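Local coordinates for sulfotransferase (Mycobacterium tuberculosis, PDB 2ZQ5), which probably transfers a sulfo group from a PAPS-type donor to an acceptor that is not known, at residues D9-V13 against L44-Q48; A51-G57 against E274-K279; V185-A189 against T292-G296; E188-H192 against T278-G282. All coordinates share one frame; numbering follows the deposited sequence.

Contact 1: D9-V13 against L44-Q48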
loop_
_atom_site.group_PDB
_atom_site.type_symbol
_atom_site.label_atom_id
_atom_site.label_comp_id
_atom_site.label_asym_id
_atom_site.label_seq_id
_atom_site.Cartn_x
_atom_site.Cartn_y
_atom_site.Cartn_z
ATOM N N ASP A 9 -25.113 -4.373 -6.439
ATOM C CA ASP A 9 -24.689 -2.985 -6.293
ATOM C C ASP A 9 -23.797 -2.887 -5.063
ATOM O O ASP A 9 -23.972 -3.640 -4.103
ATOM C CB ASP A 9 -25.901 -2.069 -6.112
ATOM C CG ASP A 9 -26.470 -1.584 -7.430
ATOM O OD1 ASP A 9 -26.694 -2.414 -8.335
ATOM O OD2 ASP A 9 -26.699 -0.363 -7.555
ATOM N N VAL A 10 -22.834 -1.972 -5.092
ATOM C CA VAL A 10 -21.940 -1.794 -3.957
ATOM C C VAL A 10 -22.634 -0.919 -2.916
ATOM O O VAL A 10 -23.022 -1.406 -1.855
ATOM C CB VAL A 10 -20.607 -1.139 -4.387
ATOM C CG1 VAL A 10 -19.688 -0.985 -3.184
ATOM C CG2 VAL A 10 -19.932 -1.994 -5.454
ATOM N N ALA A 11 -22.798 0.363 -3.236
ATOM C CA ALA A 11 -23.453 1.324 -2.349
ATOM C C ALA A 11 -23.294 2.732 -2.909
ATOM O O ALA A 11 -22.542 2.947 -3.856
ATOM C CB ALA A 11 -22.842 1.254 -0.950
ATOM N N THR A 12 -24.014 3.687 -2.328
ATOM C CA THR A 12 -23.917 5.077 -2.760
ATOM C C THR A 12 -22.931 5.777 -1.831
ATOM O O THR A 12 -22.575 5.240 -0.782
ATOM C CB THR A 12 -25.270 5.806 -2.660
ATOM O OG1 THR A 12 -25.651 5.918 -1.282
ATOM C CG2 THR A 12 -26.344 5.042 -3.414
ATOM N N VAL A 13 -22.486 6.967 -2.216
ATOM C CA VAL A 13 -21.549 7.720 -1.393
ATOM C C VAL A 13 -22.168 8.038 -0.033
ATOM O O VAL A 13 -21.511 7.893 1.000
ATOM C CB VAL A 13 -21.130 9.033 -2.085
ATOM C CG1 VAL A 13 -20.214 9.838 -1.172
ATOM C CG2 VAL A 13 -20.418 8.719 -3.396
ATOM N N LEU A 44 -16.780 4.285 -7.386
ATOM C CA LEU A 44 -18.074 3.611 -7.313
ATOM C C LEU A 44 -18.680 3.441 -8.698
ATOM O O LEU A 44 -19.244 2.392 -9.011
ATOM C CB LEU A 44 -19.046 4.392 -6.422
ATOM C CG LEU A 44 -18.821 4.245 -4.915
ATOM C CD1 LEU A 44 -19.713 5.225 -4.165
ATOM C CD2 LEU A 44 -19.115 2.812 -4.496
ATOM N N ASP A 45 -18.573 4.473 -9.530
ATOM C CA ASP A 45 -19.111 4.385 -10.883
ATOM C C ASP A 45 -18.377 3.295 -11.657
ATOM O O ASP A 45 -18.967 2.598 -12.481
ATOM C CB ASP A 45 -18.969 5.720 -11.625
ATOM C CG ASP A 45 -19.981 6.759 -11.171
ATOM O OD1 ASP A 45 -20.869 6.429 -10.353
ATOM O OD2 ASP A 45 -19.887 7.913 -11.642
ATOM N N ALA A 46 -17.084 3.142 -11.387
ATOM C CA ALA A 46 -16.295 2.127 -12.069
ATOM C C ALA A 46 -16.715 0.731 -11.616
ATOM O O ALA A 46 -16.945 -0.152 -12.438
ATOM C CB ALA A 46 -14.813 2.345 -11.797
ATOM N N TYR A 47 -16.822 0.529 -10.306
ATOM C CA TYR A 47 -17.220 -0.775 -9.788
ATOM C C TYR A 47 -18.568 -1.212 -10.333
ATOM O O TYR A 47 -18.725 -2.320 -10.842
ATOM C CB TYR A 47 -17.321 -0.755 -8.258
ATOM C CG TYR A 47 -16.009 -0.878 -7.521
ATOM C CD1 TYR A 47 -15.086 -1.866 -7.856
ATOM C CD2 TYR A 47 -15.707 -0.028 -6.459
ATOM C CE1 TYR A 47 -13.891 -2.005 -7.156
ATOM C CE2 TYR A 47 -14.515 -0.161 -5.748
ATOM C CZ TYR A 47 -13.612 -1.148 -6.104
ATOM O OH TYR A 47 -12.423 -1.270 -5.428
ATOM N N GLN A 48 -19.543 -0.319 -10.229
ATOM C CA GLN A 48 -20.896 -0.629 -10.653
ATOM C C GLN A 48 -21.139 -0.595 -12.159
ATOM O O GLN A 48 -22.131 -1.139 -12.638
ATOM C CB GLN A 48 -21.859 0.299 -9.902
ATOM C CG GLN A 48 -21.605 0.254 -8.388
ATOM C CD GLN A 48 -22.533 1.135 -7.571
ATOM O OE1 GLN A 48 -22.665 2.332 -7.829
ATOM N NE2 GLN A 48 -23.168 0.545 -6.562
#
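V10 and L44 meet through torsions that bring their branches together. V10 holds CG1 anti to its backbone N (chi1 -179°) and CG2 anti to its carbonyl carbon, which spreads the two methyls over the helix. L44 has CG anti to its carbonyl carbon (chi1 -77°), with the chain extended to CD1. V10 CG1 then lies 4.1 Å from L44 CD2, while V10 CG2 rests 4.0 Å from Y47 CB. The second methyl of L44 serves the far end of the segment: L44 CD1 is 3.6 Å from V13 CG2. Between these two meetings the A11 carbonyl lies against the leucine, with A11 O 3.5 Å from L44 CD2.

The N-terminal segment, without regular structure up to T12, is laid against helix 36-50, just before the chain turns into helix 13-24. T12 is the N-cap of that helix, and its OG1 accepts from E15 N. The touching residues L44, Y47 and Q48 lie on one side of helix 36-50, spaced three and four apart. L16 of helix 13-24 and L65 of helix 55-81 also pack on L44. V10 O is hydrogen-bonded to R62 NH1, which ties the segment to helix 55-81 as well. Towards D9 the contact becomes more exposed. There the side chain of Q48 crosses that of V10 at a slant, and Q48 CG is 4.1 Å from V10 CG2.

Contact 2: A51-G57 against E274-K279; sequences AGLTVLG and EGWSTK
The backbones of L53 and S277 form a single beta bridge, their CA atoms 4.3 Å apart, where the loop between helices 36-50 and 55-81 meets the loop before helix 282-304. Two backbone bonds flank it. T278 N donates to G52 O at 3.0 Å, nearly straight at 160°. T54 N reaches W276 O at 3.0 Å from above the carbonyl plane.

T54 is the N-cap of helix 55-81. Its OG1 lies between backbone N and carbonyl carbon (chi1 57°), where it accepts from G57 N and donates to G275 O at 2.7 Å. The helix cap and the bond between the loops therefore share one hydroxyl. At the other end S277 OG donates to A51 O at 2.6 Å, in the carbonyl plane. S277 OG itself accepts from K279 N, which makes an ST turn, and from F280 N.

Both glycines come close with their CA atoms. G57 CA makes a CA-H...O contact of 3.3 Å with W276 O, and G52 CA is 4.1 Å from K279 CB. M60 and L163 also pack on W276. A water is bonded to both G52 O and T278 OG1. L56 comes to the edge of the indole, with L56 CD2 near the ring plane and 3.7 Å from W276 CD1.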
loop_
_atom_site.group_PDB
_atom_site.type_symbol
_atom_site.label_atom_id
_atom_site.label_comp_id
_atom_site.label_asym_id
_atom_site.label_seq_id
_atom_site.Cartn_x
_atom_site.Cartn_y
_atom_site.Cartn_z
ATOM N N ALA A 51 -16.852 -3.305 -13.398
ATOM C CA ALA A 51 -16.155 -4.344 -12.648
ATOM C C ALA A 51 -16.820 -5.721 -12.665
ATOM O O ALA A 51 -16.227 -6.695 -12.207
ATOM C CB ALA A 51 -15.936 -3.885 -11.209
ATOM N N GLY A 52 -18.044 -5.798 -13.187
ATOM C CA GLY A 52 -18.747 -7.072 -13.250
ATOM C C GLY A 52 -18.785 -7.810 -11.925
ATOM O O GLY A 52 -18.609 -9.030 -11.872
ATOM N N LEU A 53 -19.031 -7.076 -10.847
ATOM C CA LEU A 53 -19.065 -7.671 -9.521
ATOM C C LEU A 53 -20.225 -8.631 -9.296
ATOM O O LEU A 53 -21.322 -8.440 -9.817
ATOM C CB LEU A 53 -19.115 -6.573 -8.452
ATOM C CG LEU A 53 -17.940 -5.593 -8.425
ATOM C CD1 LEU A 53 -18.159 -4.592 -7.300
ATOM C CD2 LEU A 53 -16.630 -6.341 -8.231
ATOM N N THR A 54 -19.954 -9.670 -8.518
ATOM C CA THR A 54 -20.954 -10.666 -8.157
ATOM C C THR A 54 -21.556 -10.189 -6.839
ATOM O O THR A 54 -21.222 -9.108 -6.356
ATOM C CB THR A 54 -20.306 -12.028 -7.906
ATOM O OG1 THR A 54 -19.314 -11.893 -6.878
ATOM C CG2 THR A 54 -19.651 -12.551 -9.174
ATOM N N VAL A 55 -22.442 -10.988 -6.256
ATOM C CA VAL A 55 -23.047 -10.625 -4.980
ATOM C C VAL A 55 -21.932 -10.542 -3.942
ATOM O O VAL A 55 -21.888 -9.617 -3.129
ATOM C CB VAL A 55 -24.083 -11.680 -4.535
ATOM C CG1 VAL A 55 -24.552 -11.396 -3.113
ATOM C CG2 VAL A 55 -25.265 -11.666 -5.488
ATOM N N LEU A 56 -21.028 -11.516 -3.982
ATOM C CA LEU A 56 -19.904 -11.559 -3.056
ATOM C C LEU A 56 -18.952 -10.393 -3.301
ATOM O O LEU A 56 -18.499 -9.747 -2.358
ATOM C CB LEU A 56 -19.143 -12.878 -3.206
ATOM C CG LEU A 56 -17.844 -12.998 -2.403
ATOM C CD1 LEU A 56 -18.141 -12.887 -0.915
ATOM C CD2 LEU A 56 -17.174 -14.327 -2.713
ATOM N N GLY A 57 -18.645 -10.133 -4.570
ATOM C CA GLY A 57 -17.743 -9.044 -4.901
ATOM C C GLY A 57 -18.253 -7.695 -4.431
ATOM O O GLY A 57 -17.485 -6.863 -3.934
ATOM N N GLU A 274 -11.032 -14.386 -6.286
ATOM C CA GLU A 274 -11.850 -15.476 -6.800
ATOM C C GLU A 274 -13.309 -15.357 -6.354
ATOM O O GLU A 274 -13.600 -15.222 -5.166
ATOM C CB GLU A 274 -11.269 -16.817 -6.344
ATOM C CG GLU A 274 -11.888 -18.026 -7.022
ATOM C CD GLU A 274 -11.120 -19.301 -6.734
ATOM O OE1 GLU A 274 -11.065 -19.712 -5.557
ATOM O OE2 GLU A 274 -10.566 -19.889 -7.687
ATOM N N GLY A 275 -14.220 -15.394 -7.322
ATOM C CA GLY A 275 -15.636 -15.299 -7.014
ATOM C C GLY A 275 -16.189 -13.898 -6.824
ATOM O O GLY A 275 -17.382 -13.738 -6.580
ATOM N N TRP A 276 -15.344 -12.879 -6.939
ATOM C CA TRP A 276 -15.794 -11.499 -6.758
ATOM C C TRP A 276 -16.307 -10.837 -8.029
ATOM O O TRP A 276 -17.022 -9.835 -7.970
ATOM C CB TRP A 276 -14.658 -10.629 -6.213
ATOM C CG TRP A 276 -14.195 -10.968 -4.837
ATOM C CD1 TRP A 276 -14.648 -11.975 -4.035
ATOM C CD2 TRP A 276 -13.168 -10.296 -4.100
ATOM N NE1 TRP A 276 -13.965 -11.972 -2.840
ATOM C CE2 TRP A 276 -13.050 -10.952 -2.855
ATOM C CE3 TRP A 276 -12.335 -9.202 -4.372
ATOM C CZ2 TRP A 276 -12.129 -10.552 -1.880
ATOM C CZ3 TRP A 276 -11.417 -8.802 -3.401
ATOM C CH2 TRP A 276 -11.325 -9.479 -2.171
ATOM N N SER A 277 -15.942 -11.396 -9.179
ATOM C CA SER A 277 -16.325 -10.803 -10.452
ATOM C C SER A 277 -16.303 -11.809 -11.592
ATOM O O SER A 277 -15.547 -12.777 -11.560
ATOM C CB SER A 277 -15.355 -9.655 -10.774
ATOM O OG SER A 277 -15.465 -9.221 -12.119
ATOM N N THR A 278 -17.139 -11.569 -12.599
ATOM C CA THR A 278 -17.178 -12.435 -13.768
ATOM C C THR A 278 -16.389 -11.772 -14.894
ATOM O O THR A 278 -16.191 -12.365 -15.957
ATOM C CB THR A 278 -18.627 -12.687 -14.247
ATOM O OG1 THR A 278 -19.284 -11.437 -14.486
ATOM C CG2 THR A 278 -19.398 -13.478 -13.203
ATOM N N LYS A 279 -15.929 -10.545 -14.643
ATOM C CA LYS A 279 -15.167 -9.766 -15.621
ATOM C C LYS A 279 -13.662 -9.772 -15.347
ATOM O O LYS A 279 -12.859 -9.937 -16.266
ATOM C CB LYS A 279 -15.675 -8.319 -15.637
ATOM C CG LYS A 279 -14.922 -7.367 -16.563
ATOM C CD LYS A 279 -15.082 -7.765 -18.024
ATOM C CE LYS A 279 -14.524 -6.686 -18.945
ATOM N NZ LYS A 279 -14.577 -7.073 -20.387
HETATM O O HOH W 1 -21.062 -10.497 -12.610
#

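Contact 3: V185-A189 against T292-G296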
loop_
_atom_site.group_PDB
_atom_site.type_symbol
_atom_site.label_atom_id
_atom_site.label_comp_id
_atom_site.label_asym_id
_atom_site.label_seq_id
_atom_site.Cartn_x
_atom_site.Cartn_y
_atom_site.Cartn_z
ATOM N N VAL A 185 -3.584 2.611 -6.070
ATOM C CA VAL A 185 -3.493 1.746 -7.242
ATOM C C VAL A 185 -3.854 0.307 -6.872
ATOM O O VAL A 185 -3.768 -0.598 -7.704
ATOM C CB VAL A 185 -2.083 1.781 -7.896
ATOM C CG1 VAL A 185 -1.818 3.158 -8.484
ATOM C CG2 VAL A 185 -1.013 1.414 -6.881
ATOM N N SER A 186 -4.273 0.096 -5.625
ATOM C CA SER A 186 -4.657 -1.240 -5.182
ATOM C C SER A 186 -5.973 -1.661 -5.831
ATOM O O SER A 186 -6.165 -2.825 -6.183
ATOM C CB SER A 186 -4.809 -1.277 -3.656
ATOM O OG SER A 186 -5.897 -0.469 -3.223
ATOM N N TYR A 187 -6.872 -0.701 -6.013
ATOM C CA TYR A 187 -8.184 -0.992 -6.579
ATOM C C TYR A 187 -8.151 -1.611 -7.964
ATOM O O TYR A 187 -8.801 -2.629 -8.203
ATOM C CB TYR A 187 -9.044 0.275 -6.597
ATOM C CG TYR A 187 -9.200 0.899 -5.232
ATOM C CD1 TYR A 187 -9.656 0.147 -4.150
ATOM C CD2 TYR A 187 -8.857 2.229 -5.011
ATOM C CE1 TYR A 187 -9.762 0.705 -2.876
ATOM C CE2 TYR A 187 -8.958 2.797 -3.741
ATOM C CZ TYR A 187 -9.409 2.029 -2.683
ATOM O OH TYR A 187 -9.488 2.580 -1.423
ATOM N N GLU A 188 -7.389 -1.011 -8.871
ATOM C CA GLU A 188 -7.308 -1.508 -10.236
ATOM C C GLU A 188 -6.564 -2.836 -10.370
ATOM O O GLU A 188 -6.630 -3.480 -11.414
ATOM C CB GLU A 188 -6.671 -0.449 -11.137
ATOM C CG GLU A 188 -5.185 -0.245 -10.925
ATOM C CD GLU A 188 -4.696 1.012 -11.602
ATOM O OE1 GLU A 188 -5.017 2.115 -11.107
ATOM O OE2 GLU A 188 -4.007 0.901 -12.638
ATOM N N ALA A 189 -5.860 -3.245 -9.318
ATOM C CA ALA A 189 -5.131 -4.509 -9.334
ATOM C C ALA A 189 -5.976 -5.632 -8.724
ATOM O O ALA A 189 -5.572 -6.793 -8.721
ATOM C CB ALA A 189 -3.821 -4.361 -8.565
ATOM N N THR A 292 -1.476 -1.371 -15.927
ATOM C CA THR A 292 -1.157 -0.783 -14.633
ATOM C C THR A 292 0.326 -0.691 -14.314
ATOM O O THR A 292 0.840 0.389 -14.018
ATOM C CB THR A 292 -1.834 -1.563 -13.488
ATOM O OG1 THR A 292 -3.253 -1.462 -13.626
ATOM C CG2 THR A 292 -1.417 -1.008 -12.128
ATOM N N TRP A 293 1.021 -1.820 -14.377
ATOM C CA TRP A 293 2.430 -1.829 -14.022
ATOM C C TRP A 293 3.398 -1.235 -15.031
ATOM O O TRP A 293 4.479 -0.783 -14.646
ATOM C CB TRP A 293 2.825 -3.244 -13.596
ATOM C CG TRP A 293 1.930 -3.694 -12.476
ATOM C CD1 TRP A 293 1.021 -4.710 -12.509
ATOM C CD2 TRP A 293 1.732 -3.022 -11.223
ATOM N NE1 TRP A 293 0.258 -4.705 -11.364
ATOM C CE2 TRP A 293 0.674 -3.678 -10.557
ATOM C CE3 TRP A 293 2.342 -1.921 -10.603
ATOM C CZ2 TRP A 293 0.209 -3.272 -9.302
ATOM C CZ3 TRP A 293 1.881 -1.515 -9.353
ATOM C CH2 TRP A 293 0.823 -2.191 -8.718
ATOM N N SER A 294 3.035 -1.216 -16.309
ATOM C CA SER A 294 3.931 -0.589 -17.274
ATOM C C SER A 294 3.817 0.921 -17.065
ATOM O O SER A 294 4.796 1.650 -17.217
ATOM C CB SER A 294 3.579 -0.986 -18.716
ATOM O OG SER A 294 2.262 -0.624 -19.084
ATOM N N ARG A 295 2.625 1.391 -16.702
ATOM C CA ARG A 295 2.434 2.815 -16.431
ATOM C C ARG A 295 3.204 3.185 -15.165
ATOM O O ARG A 295 3.890 4.202 -15.120
ATOM C CB ARG A 295 0.947 3.151 -16.243
ATOM C CG ARG A 295 0.189 3.325 -17.545
ATOM C CD ARG A 295 -1.210 3.904 -17.344
ATOM N NE ARG A 295 -2.157 2.943 -16.782
ATOM C CZ ARG A 295 -2.552 2.915 -15.512
ATOM N NH1 ARG A 295 -2.087 3.797 -14.635
ATOM N NH2 ARG A 295 -3.433 2.001 -15.124
ATOM N N GLY A 296 3.096 2.347 -14.138
ATOM C CA GLY A 296 3.796 2.614 -12.893
ATOM C C GLY A 296 5.296 2.751 -13.074
ATOM O O GLY A 296 5.900 3.718 -12.614
HETATM O O HOH W 2 -4.394 -4.034 -12.961
HETATM O O HOH W 3 -3.980 4.289 -12.349
#
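E188 reaches from the loop before helix 194-201 to T292 and R295, one turn apart on helix 282-304. This is a buried salt bridge between a loop and a helix within the sulfotransferase family region.

The tight part is polar. The E188 side chain is extended beyond CG and comes from the opposite direction to both partners. One carboxylate oxygen lies close to both: E188 OE2 is 2.7 Å from T292 OG1 and 2.8 Å from R295 NH2. The arginine comes on the syn side, at the guanidinium edge, somewhat tilted from both planes. The carboxylate and guanidinium planes are 41° apart, and the N-H...O angle is 146°, so the bridge is bent. R295 NH2 also pairs with D291, so two acids share the guanidinium. The T292 hydroxyl proton could go to E188 OE2 or to D288 O.

Two waters fill in beside the direct bonds. One donates to both E188 O and T292 OG1. The other donates to E188 OE1 and accepts from R295 NH1.

The apolar side is looser. V185 CG2 stands 4.4 Å from W293 CH2, obliquely to the indole. A189 CB is 4.2 Å from W293 CZ2. On the helix itself, T292 CG2 sits over one face of the W293 ring, 3.7 Å above its plane.

Contact 4: E188-H192 against T278-G282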
loop_
_atom_site.group_PDB
_atom_site.type_symbol
_atom_site.label_atom_id
_atom_site.label_comp_id
_atom_site.label_asym_id
_atom_site.label_seq_id
_atom_site.Cartn_x
_atom_site.Cartn_y
_atom_site.Cartn_z
ATOM N N GLU A 188 -7.389 -1.011 -8.871
ATOM C CA GLU A 188 -7.308 -1.508 -10.236
ATOM C C GLU A 188 -6.564 -2.836 -10.370
ATOM O O GLU A 188 -6.630 -3.480 -11.414
ATOM C CB GLU A 188 -6.671 -0.449 -11.137
ATOM C CG GLU A 188 -5.185 -0.245 -10.925
ATOM C CD GLU A 188 -4.696 1.012 -11.602
ATOM O OE1 GLU A 188 -5.017 2.115 -11.107
ATOM O OE2 GLU A 188 -4.007 0.901 -12.638
ATOM N N ALA A 189 -5.860 -3.245 -9.318
ATOM C CA ALA A 189 -5.131 -4.509 -9.334
ATOM C C ALA A 189 -5.976 -5.632 -8.724
ATOM O O ALA A 189 -5.572 -6.793 -8.721
ATOM C CB ALA A 189 -3.821 -4.361 -8.565
ATOM N N LEU A 190 -7.157 -5.280 -8.218
ATOM C CA LEU A 190 -8.053 -6.249 -7.590
ATOM C C LEU A 190 -9.434 -6.271 -8.236
ATOM O O LEU A 190 -10.306 -7.043 -7.837
ATOM C CB LEU A 190 -8.192 -5.924 -6.101
ATOM C CG LEU A 190 -6.909 -6.117 -5.291
ATOM C CD1 LEU A 190 -7.030 -5.418 -3.952
ATOM C CD2 LEU A 190 -6.645 -7.606 -5.106
ATOM N N ALA A 191 -9.629 -5.419 -9.235
ATOM C CA ALA A 191 -10.907 -5.337 -9.929
ATOM C C ALA A 191 -10.706 -4.666 -11.275
ATOM O O ALA A 191 -9.715 -3.968 -11.490
ATOM C CB ALA A 191 -11.908 -4.535 -9.096
ATOM N N HIS A 192 -11.650 -4.890 -12.180
ATOM C CA HIS A 192 -11.585 -4.284 -13.498
ATOM C C HIS A 192 -12.267 -2.927 -13.404
ATOM O O HIS A 192 -13.485 -2.821 -13.545
ATOM C CB HIS A 192 -12.305 -5.153 -14.529
ATOM C CG HIS A 192 -12.262 -4.593 -15.916
ATOM N ND1 HIS A 192 -11.091 -4.474 -16.633
ATOM C CD2 HIS A 192 -13.242 -4.096 -16.707
ATOM C CE1 HIS A 192 -11.352 -3.929 -17.808
ATOM N NE2 HIS A 192 -12.648 -3.690 -17.878
ATOM N N THR A 278 -17.139 -11.569 -12.599
ATOM C CA THR A 278 -17.178 -12.435 -13.768
ATOM C C THR A 278 -16.389 -11.772 -14.894
ATOM O O THR A 278 -16.191 -12.365 -15.957
ATOM C CB THR A 278 -18.627 -12.687 -14.247
ATOM O OG1 THR A 278 -19.284 -11.437 -14.486
ATOM C CG2 THR A 278 -19.398 -13.478 -13.203
ATOM N N LYS A 279 -15.929 -10.545 -14.643
ATOM C CA LYS A 279 -15.167 -9.766 -15.621
ATOM C C LYS A 279 -13.662 -9.772 -15.347
ATOM O O LYS A 279 -12.859 -9.937 -16.266
ATOM C CB LYS A 279 -15.675 -8.319 -15.637
ATOM C CG LYS A 279 -14.922 -7.367 -16.563
ATOM C CD LYS A 279 -15.082 -7.765 -18.024
ATOM C CE LYS A 279 -14.524 -6.686 -18.945
ATOM N NZ LYS A 279 -14.577 -7.073 -20.387
ATOM N N PHE A 280 -13.285 -9.576 -14.085
ATOM C CA PHE A 280 -11.874 -9.558 -13.703
ATOM C C PHE A 280 -11.389 -10.989 -13.504
ATOM O O PHE A 280 -11.246 -11.470 -12.376
ATOM C CB PHE A 280 -11.686 -8.748 -12.417
ATOM C CG PHE A 280 -10.250 -8.404 -12.110
ATOM C CD1 PHE A 280 -9.522 -7.565 -12.953
ATOM C CD2 PHE A 280 -9.637 -8.895 -10.959
ATOM C CE1 PHE A 280 -8.202 -7.215 -12.655
ATOM C CE2 PHE A 280 -8.319 -8.553 -10.650
ATOM C CZ PHE A 280 -7.600 -7.709 -11.501
ATOM N N VAL A 281 -11.156 -11.664 -14.625
ATOM C CA VAL A 281 -10.692 -13.045 -14.641
ATOM C C VAL A 281 -9.808 -13.252 -15.867
ATOM O O VAL A 281 -9.815 -12.438 -16.792
ATOM C CB VAL A 281 -11.877 -14.050 -14.741
ATOM C CG1 VAL A 281 -12.805 -13.901 -13.545
ATOM C CG2 VAL A 281 -12.644 -13.824 -16.037
ATOM N N GLY A 282 -9.049 -14.343 -15.855
ATOM C CA GLY A 282 -8.190 -14.695 -16.974
ATOM C C GLY A 282 -7.486 -13.593 -17.745
ATOM O O GLY A 282 -6.723 -12.810 -17.181
#
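An inverse gamma turn centred on F280 presents its ring to the loop before helix 194-201, within the sulfotransferase family region. The turn lies just before helix 282-304, and its closing bond from V281 N to K279 O is weak.

CG of F280 is anti to its backbone N (chi1 -167°), which carries the phenyl group out to the chain of A189 to H192. The ring meets backbone there, largely peptide atoms. A191 N stands over the ring centre, 3.6 Å above its plane. Around it, F280 CE2 is 3.5 Å from L190 C and F280 CD1 is 3.5 Å from H192 N. The carbonyl of A189 comes in obliquely, with its O 3.6 Å from F280 CZ. I285 and D288 of helix 282-304, together with T273, also touch the phenylalanine.

The second meeting is at the more exposed end. The K279 chain is bent at chi2 (65°), and it crosses the H192 side chain at a slant, CG and CE touching the imidazole. ND1 of this histidine is hydrogen-bonded to D288 OD2, which limits rotation of the ring. K279 NZ stays 4.6 Å from H192 NE2. The lysine touches through carbon, with CE 3.7 Å from H192 CD2.

In the fold
From the N terminus, contact 1 closes first, laying the opening segment on helix 36-50 and closing a loop that contains helix 13-24. Contact 2 opens a few residues later and spans 217 residues to the loop before helix 282-304. A46 O and A51 N probably hydrogen-bond between these contacts, and V10 packs on L53. Contacts 3 and 4 both start in the loop before helix 194-201 and share E188 and A189. Contact 3 runs on to helix 282-304, so it crosses contact 2. Contact 4 ends on the same loop as contact 2, sharing T278 and K279. Y47 touches Y187 and A191, joining helix 36-50 to the loop before helix 194-201.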